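PDB 3PTW: malonyl CoA-acyl carrier protein transacylase from Clostridium perfringens, which catalyses transfer of the malonyl group from malonyl-CoA to acyl carrier protein, probably supplying extender units for fatty acid synthesis. Local coordinates for residues Glu144-Glu147 / Lys148-Tyr152; Ile241-Leu244 / Leu245-Val249; Asn294-Asp297 / Leu298-Glu302. All blocks are in the same frame, centred on the assembly; numbering follows the deposited sequence.

Interaction 1: residues Glu144-Glu147 / Lys148-Tyr152; sequences EIIE and KSSPY
S149 and I145 are joined by two hydrogen bonds in the last turns of helix 139-149. The carbonyl oxygen I145 O takes the amide S149 N at 2.9 Å, and also the hydroxyl S149 OG at 2.9 Å. The amide arrives close to the C=O line, whereas the hydroxyl stands 45° out of the carbonyl plane. The S149 hydroxyl can fold back because OG lies beside its own backbone N, anti to the carbonyl carbon (chi1 -54°). S150 repeats the pattern one residue on: S150 OG donates to I146 O at 2.9 Å, again from above the carbonyl plane, while the amides S149 N and S150 N add weak bonds to the same oxygen. The S149 hydroxyl adds a second donor to I145 O; that of S150 supplements the weak amide bonds as the helix passes into the 3-10 segment 150-152. Upstream, K148 N bonds E144 O at 3.0 Å. On the same turn the side chains of E144 and K148 run across one another at a slant: the glutamate chain is bent at chi2 (-73°), and its OE1 lies against the lysine methylenes, 3.3 Å from K148 CE. The salt bridge is long, with E144 OE1 3.8 Å from K148 NZ, and it lies on an exposed face. P151 CD rests on E147 O at 3.6 Å. The buried side of this helix end, I145 and S149, packs on A178 and F181 of helix 172-184; I146, S149 and S150 touch V155 of strand 155-162, and Y152 makes a cation-pi contact with K177.

Interaction 2: residues Ile241-Leu244 / Leu245-Val249; sequences IIEL and LTSQV
I241 and L245, one helical turn apart in helix 241-248, run alongside each other in the same direction. I241 CG2 meets the branch methyl L245 CD2 at 3.8 Å; this isoleucine methyl is set anti to the backbone N (chi1 -68° for CG1), which turns it to the leucine side. Their backbones are joined as well: L245 N bonds I241 O at 3.0 Å. The next pair, I242 and T246, is turned differently. Their side chains slant past each other, with I242 CG2 4.0 Å from T246 OG1, and the hydroxyl is spent on the backbone: T246 OG1 donates to I242 O at 2.9 Å. T246 N donates to that oxygen as well, at 2.7 Å, and the two donors come from opposite faces of the carbonyl plane, the hydroxyl 41° out of it. S247 follows the same scheme on E243 O, gripped by S247 N at 2.8 Å in a nearly straight bond (168°) and by S247 OG at 3.0 Å from the other face. In both residues the hydroxyl sits beside the residue's own N and can bend back to the preceding turn. Q248 turns to the probable active site: NE2 bonds S91 O, in the GxSxG sequence of a probable nucleophile elbow, OE1 bonds R116, and Q248 O accepts from H199 ND1, consistent with the Ser-His pair of this acyltransferase family. Around the helix, L245 packs on Y95 and L98 of helix 93-100 and L214 of helix 204-214; T246 rests on A207 and E211, and V249 reaches M120 of helix 106-122.

Interaction 3: residues Asn294-Asp297 / Leu298-Glu302; sequences NVED and LKSLE
V295 ends strand 291-295, and the chain turns through E296 and D297 into helix 298-315, so that the CA atoms of V295 and L301 come within 4.9 Å; L301 N closes the first turn on D297 O at 3.0 Å. The side chains of D297 and S300 lock this turn. D297 OD1 accepts the amide S300 N at 3.1 Å, nearly along its C-O axis, and the hydroxyl S300 OG at 2.8 Å, which stands above the carboxylate plane. The aspartate reaches both because its CG is tucked between its backbone N and carbonyl carbon (chi1 50°). S300 OG is also an acceptor: E296 N points at it at 2.9 Å in an almost straight bond (177°), so one hydroxyl bridges carboxylate and incoming main chain. N294 ND2 lies against S300 CB at 3.5 Å. On the apolar side, V295 CG1 presses on L301 CB at 3.6 Å, and both side chains pack on F22 and L77. The E296 carboxylate turns away to K277, the amide of G276 and Y15, while E21 accepts from L298 N. D297 is thus a helix N-cap, its carboxylate probably stabilised by the helix dipole, at the junction of an edge strand of the mixed sheet and the last modelled helix of this α/β acyltransferase domain.

How the interactions relate
From the N terminus, the three contacts come in series, and none nests in or crosses another; each joins adjoining residues, closing no more than a turn or two of chain. Interaction 1 finishes helix 139-149, which leads from one strand of the antiparallel four-stranded sheet to another. Interaction 2 lies in helix 241-248, beyond strand 233-234 of the mixed sheet, and interaction 3 starts helix 298-315 after the opposite edge strand, 291-295. The centres of interactions 1 and 2 are about 26 Å apart; interaction 3 lies across the chain's centre from both, its centre about 43 Å from that of interaction 1. Interaction 1 thus belongs with the small sheet, the other two with the mixed one.

Interaction 1: residues Glu144-Glu147 / Lys148-Tyr152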
loop_
_atom_site.group_PDB
_atom_site.type_symbol
_atom_site.label_atom_id
_atom_site.label_comp_id
_atom_site.label_asym_id
_atom_site.label_seq_id
_atom_site.Cartn_x
_atom_site.Cartn_y
_atom_site.Cartn_z
ATOM N N GLU A 144 4.330 13.906 21.175
ATOM C CA GLU A 144 5.087 14.173 22.382
ATOM C C GLU A 144 6.341 13.292 22.434
ATOM O O GLU A 144 7.421 13.776 22.770
ATOM C CB GLU A 144 4.203 13.993 23.626
ATOM C CG GLU A 144 4.296 15.153 24.600
ATOM C CD GLU A 144 5.607 15.180 25.354
ATOM O OE1 GLU A 144 5.991 14.119 25.886
ATOM O OE2 GLU A 144 6.243 16.253 25.429
ATOM N N ILE A 145 6.192 12.014 22.089
ATOM C CA ILE A 145 7.326 11.087 21.959
ATOM C C ILE A 145 8.375 11.566 20.945
ATOM O O ILE A 145 9.573 11.619 21.261
ATOM C CB ILE A 145 6.856 9.657 21.551
ATOM C CG1 ILE A 145 5.860 9.088 22.576
ATOM C CG2 ILE A 145 8.058 8.732 21.305
ATOM C CD1 ILE A 145 6.358 8.964 24.004
ATOM N N ILE A 146 7.912 11.902 19.737
ATOM C CA ILE A 146 8.770 12.456 18.688
ATOM C C ILE A 146 9.560 13.666 19.234
ATOM O O ILE A 146 10.768 13.751 19.057
ATOM C CB ILE A 146 7.957 12.808 17.403
ATOM C CG1 ILE A 146 7.616 11.531 16.628
ATOM C CG2 ILE A 146 8.722 13.789 16.500
ATOM C CD1 ILE A 146 6.418 11.648 15.716
ATOM N N GLU A 147 8.870 14.549 19.944
ATOM C CA GLU A 147 9.470 15.717 20.586
ATOM C C GLU A 147 10.624 15.341 21.510
ATOM O O GLU A 147 11.712 15.906 21.416
ATOM C CB GLU A 147 8.380 16.484 21.350
ATOM C CG GLU A 147 8.857 17.388 22.483
ATOM C CD GLU A 147 9.045 18.831 22.054
ATOM O OE1 GLU A 147 8.991 19.712 22.953
ATOM O OE2 GLU A 147 9.237 19.096 20.838
ATOM N N LYS A 148 10.385 14.379 22.394
ATOM C CA LYS A 148 11.383 13.978 23.372
ATOM C C LYS A 148 12.550 13.243 22.741
ATOM O O LYS A 148 13.663 13.281 23.277
ATOM C CB LYS A 148 10.760 13.079 24.435
ATOM C CG LYS A 148 9.877 13.786 25.426
ATOM C CD LYS A 148 9.112 12.752 26.227
ATOM C CE LYS A 148 8.679 13.293 27.572
ATOM N NZ LYS A 148 8.065 12.196 28.352
ATOM N N SER A 149 12.296 12.578 21.612
ATOM C CA SER A 149 13.280 11.682 21.001
ATOM C C SER A 149 14.157 12.375 19.964
ATOM O O SER A 149 15.222 11.869 19.629
ATOM C CB SER A 149 12.595 10.460 20.358
ATOM O OG SER A 149 11.761 9.771 21.274
ATOM N N SER A 150 13.716 13.535 19.470
ATOM C CA SER A 150 14.403 14.214 18.364
ATOM C C SER A 150 15.817 14.748 18.662
ATOM O O SER A 150 16.620 14.855 17.746
ATOM C CB SER A 150 13.517 15.302 17.758
ATOM O OG SER A 150 12.534 14.712 16.923
ATOM N N PRO A 151 16.130 15.071 19.934
ATOM C CA PRO A 151 17.531 15.412 20.222
ATOM C C PRO A 151 18.508 14.236 20.042
ATOM O O PRO A 151 19.713 14.447 20.014
ATOM C CB PRO A 151 17.501 15.850 21.695
ATOM C CG PRO A 151 16.074 16.233 21.959
ATOM C CD PRO A 151 15.255 15.310 21.096
ATOM N N TYR A 152 17.989 13.012 19.919
ATOM C CA TYR A 152 18.840 11.826 19.803
ATOM C C TYR A 152 19.003 11.425 18.352
ATOM O O TYR A 152 19.719 10.468 18.028
ATOM C CB TYR A 152 18.288 10.671 20.643
ATOM C CG TYR A 152 18.283 10.975 22.123
ATOM C CD1 TYR A 152 19.455 10.859 22.885
ATOM C CD2 TYR A 152 17.118 11.404 22.764
ATOM C CE1 TYR A 152 19.462 11.145 24.248
ATOM C CE2 TYR A 152 17.113 11.699 24.136
ATOM C CZ TYR A 152 18.285 11.565 24.867
ATOM O OH TYR A 152 18.294 11.846 26.216
#

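Interaction 2: residues Ile241-Leu244 / Leu245-Val249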
loop_
_atom_site.group_PDB
_atom_site.type_symbol
_atom_site.label_atom_id
_atom_site.label_comp_id
_atom_site.label_asym_id
_atom_site.label_seq_id
_atom_site.Cartn_x
_atom_site.Cartn_y
_atom_site.Cartn_z
ATOM N N ILE A 241 0.615 15.194 -9.393
ATOM C CA ILE A 241 0.732 13.764 -9.115
ATOM C C ILE A 241 2.169 13.332 -8.768
ATOM O O ILE A 241 2.393 12.688 -7.742
ATOM C CB ILE A 241 0.140 12.903 -10.259
ATOM C CG1 ILE A 241 -1.377 13.074 -10.305
ATOM C CG2 ILE A 241 0.497 11.416 -10.080
ATOM C CD1 ILE A 241 -2.012 12.481 -11.537
ATOM N N ILE A 242 3.127 13.694 -9.620
ATOM C CA ILE A 242 4.548 13.405 -9.386
ATOM C C ILE A 242 5.015 13.816 -7.985
ATOM O O ILE A 242 5.734 13.069 -7.318
ATOM C CB ILE A 242 5.436 14.061 -10.481
ATOM C CG1 ILE A 242 5.191 13.380 -11.840
ATOM C CG2 ILE A 242 6.933 14.048 -10.088
ATOM C CD1 ILE A 242 5.286 14.335 -13.029
ATOM N N GLU A 243 4.585 14.985 -7.533
ATOM C CA GLU A 243 5.025 15.509 -6.240
ATOM C C GLU A 243 4.401 14.743 -5.087
ATOM O O GLU A 243 5.066 14.475 -4.099
ATOM C CB GLU A 243 4.709 16.997 -6.133
ATOM C CG GLU A 243 4.827 17.585 -4.755
ATOM C CD GLU A 243 3.907 18.778 -4.586
ATOM O OE1 GLU A 243 2.912 18.651 -3.829
ATOM O OE2 GLU A 243 4.163 19.826 -5.238
ATOM N N LEU A 244 3.119 14.406 -5.213
ATOM C CA LEU A 244 2.439 13.580 -4.209
ATOM C C LEU A 244 3.040 12.175 -4.108
ATOM O O LEU A 244 2.964 11.545 -3.061
ATOM C CB LEU A 244 0.949 13.499 -4.505
ATOM C CG LEU A 244 -0.018 14.371 -3.672
ATOM C CD1 LEU A 244 0.608 15.601 -3.020
ATOM C CD2 LEU A 244 -1.197 14.769 -4.515
ATOM N N LEU A 245 3.639 11.710 -5.197
ATOM C CA LEU A 245 4.243 10.373 -5.256
ATOM C C LEU A 245 5.698 10.463 -4.791
ATOM O O LEU A 245 6.239 9.546 -4.160
ATOM C CB LEU A 245 4.153 9.834 -6.682
ATOM C CG LEU A 245 3.251 8.663 -7.092
ATOM C CD1 LEU A 245 2.067 8.401 -6.167
ATOM C CD2 LEU A 245 2.818 8.827 -8.545
ATOM N N THR A 246 6.314 11.597 -5.087
ATOM C CA THR A 246 7.642 11.925 -4.574
ATOM C C THR A 246 7.601 12.023 -3.048
ATOM O O THR A 246 8.323 11.297 -2.373
ATOM C CB THR A 246 8.156 13.220 -5.229
ATOM O OG1 THR A 246 8.509 12.922 -6.585
ATOM C CG2 THR A 246 9.369 13.799 -4.496
ATOM N N SER A 247 6.756 12.919 -2.525
ATOM C CA SER A 247 6.515 13.062 -1.080
ATOM C C SER A 247 6.179 11.753 -0.327
ATOM O O SER A 247 6.617 11.555 0.808
ATOM C CB SER A 247 5.385 14.071 -0.844
ATOM O OG SER A 247 5.753 15.357 -1.296
ATOM N N GLN A 248 5.410 10.864 -0.962
ATOM C CA GLN A 248 4.897 9.649 -0.314
ATOM C C GLN A 248 5.964 8.789 0.374
ATOM O O GLN A 248 5.734 8.279 1.488
ATOM C CB GLN A 248 4.091 8.795 -1.316
ATOM C CG GLN A 248 3.266 7.684 -0.663
ATOM C CD GLN A 248 2.957 6.531 -1.604
ATOM O OE1 GLN A 248 3.812 6.114 -2.405
ATOM N NE2 GLN A 248 1.748 5.997 -1.502
ATOM N N VAL A 249 7.113 8.603 -0.285
ATOM C CA VAL A 249 8.169 7.746 0.269
ATOM C C VAL A 249 8.869 8.388 1.485
ATOM O O VAL A 249 9.470 7.702 2.301
ATOM C CB VAL A 249 9.213 7.311 -0.808
ATOM C CG1 VAL A 249 8.509 6.767 -2.055
ATOM C CG2 VAL A 249 10.154 8.466 -1.176
#

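Interaction 3: residues Asn294-Asp297 / Leu298-Glu302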
loop_
_atom_site.group_PDB
_atom_site.type_symbol
_atom_site.label_atom_id
_atom_site.label_comp_id
_atom_site.label_asym_id
_atom_site.label_seq_id
_atom_site.Cartn_x
_atom_site.Cartn_y
_atom_site.Cartn_z
ATOM N N ASN A 294 -12.298 -9.258 0.960
ATOM C CA ASN A 294 -10.978 -9.337 0.334
ATOM C C ASN A 294 -10.936 -10.406 -0.747
ATOM O O ASN A 294 -11.683 -11.396 -0.685
ATOM C CB ASN A 294 -9.863 -9.573 1.369
ATOM C CG ASN A 294 -9.778 -11.030 1.823
ATOM O OD1 ASN A 294 -10.500 -11.441 2.723
ATOM N ND2 ASN A 294 -8.905 -11.817 1.182
ATOM N N VAL A 295 -10.094 -10.183 -1.757
ATOM C CA VAL A 295 -9.807 -11.207 -2.770
ATOM C C VAL A 295 -8.299 -11.363 -2.954
ATOM O O VAL A 295 -7.614 -10.405 -3.297
ATOM C CB VAL A 295 -10.472 -10.923 -4.161
ATOM C CG1 VAL A 295 -10.431 -12.176 -5.023
ATOM C CG2 VAL A 295 -11.925 -10.436 -4.023
ATOM N N GLU A 296 -7.798 -12.569 -2.695
ATOM C CA GLU A 296 -6.400 -12.950 -2.955
ATOM C C GLU A 296 -6.306 -14.331 -3.611
ATOM O O GLU A 296 -5.272 -14.693 -4.160
ATOM C CB GLU A 296 -5.553 -12.917 -1.663
ATOM C CG GLU A 296 -5.852 -14.019 -0.610
ATOM C CD GLU A 296 -4.980 -13.898 0.658
ATOM O OE1 GLU A 296 -3.732 -13.851 0.545
ATOM O OE2 GLU A 296 -5.547 -13.845 1.770
ATOM N N ASP A 297 -7.388 -15.105 -3.542
ATOM C CA ASP A 297 -7.392 -16.466 -4.081
ATOM C C ASP A 297 -8.809 -16.894 -4.414
ATOM O O ASP A 297 -9.728 -16.078 -4.363
ATOM C CB ASP A 297 -6.688 -17.469 -3.133
ATOM C CG ASP A 297 -7.176 -17.381 -1.685
ATOM O OD1 ASP A 297 -8.328 -16.960 -1.442
ATOM O OD2 ASP A 297 -6.393 -17.746 -0.779
ATOM N N LEU A 298 -8.984 -18.164 -4.760
ATOM C CA LEU A 298 -10.309 -18.695 -5.082
ATOM C C LEU A 298 -11.303 -18.641 -3.924
ATOM O O LEU A 298 -12.445 -18.226 -4.115
ATOM C CB LEU A 298 -10.199 -20.118 -5.629
ATOM C CG LEU A 298 -10.255 -20.313 -7.147
ATOM C CD1 LEU A 298 -9.726 -19.110 -7.935
ATOM C CD2 LEU A 298 -9.533 -21.607 -7.547
ATOM N N LYS A 299 -10.877 -19.059 -2.732
ATOM C CA LYS A 299 -11.770 -19.075 -1.573
ATOM C C LYS A 299 -12.276 -17.662 -1.207
ATOM O O LYS A 299 -13.473 -17.450 -1.019
ATOM C CB LYS A 299 -11.097 -19.770 -0.381
ATOM C CG LYS A 299 -12.047 -20.079 0.786
ATOM C CD LYS A 299 -11.312 -20.596 2.033
ATOM C CE LYS A 299 -10.324 -19.574 2.594
ATOM N NZ LYS A 299 -10.045 -19.764 4.052
ATOM N N SER A 300 -11.369 -16.696 -1.144
ATOM C CA SER A 300 -11.749 -15.325 -0.812
ATOM C C SER A 300 -12.571 -14.695 -1.934
ATOM O O SER A 300 -13.507 -13.949 -1.665
ATOM C CB SER A 300 -10.505 -14.488 -0.486
ATOM O OG SER A 300 -9.615 -14.496 -1.585
ATOM N N LEU A 301 -12.246 -15.027 -3.187
ATOM C CA LEU A 301 -13.034 -14.567 -4.339
ATOM C C LEU A 301 -14.495 -14.964 -4.215
ATOM O O LEU A 301 -15.400 -14.125 -4.379
ATOM C CB LEU A 301 -12.481 -15.108 -5.666
ATOM C CG LEU A 301 -13.358 -14.911 -6.918
ATOM C CD1 LEU A 301 -13.462 -13.429 -7.341
ATOM C CD2 LEU A 301 -12.843 -15.728 -8.080
ATOM N N GLU A 302 -14.698 -16.247 -3.925
ATOM C CA GLU A 302 -16.021 -16.849 -3.862
ATOM C C GLU A 302 -16.813 -16.316 -2.680
ATOM O O GLU A 302 -18.003 -16.037 -2.819
ATOM C CB GLU A 302 -15.923 -18.380 -3.814
ATOM C CG GLU A 302 -15.312 -19.012 -5.070
ATOM C CD GLU A 302 -16.157 -18.821 -6.329
ATOM O OE1 GLU A 302 -16.762 -17.740 -6.511
ATOM O OE2 GLU A 302 -16.208 -19.766 -7.147
#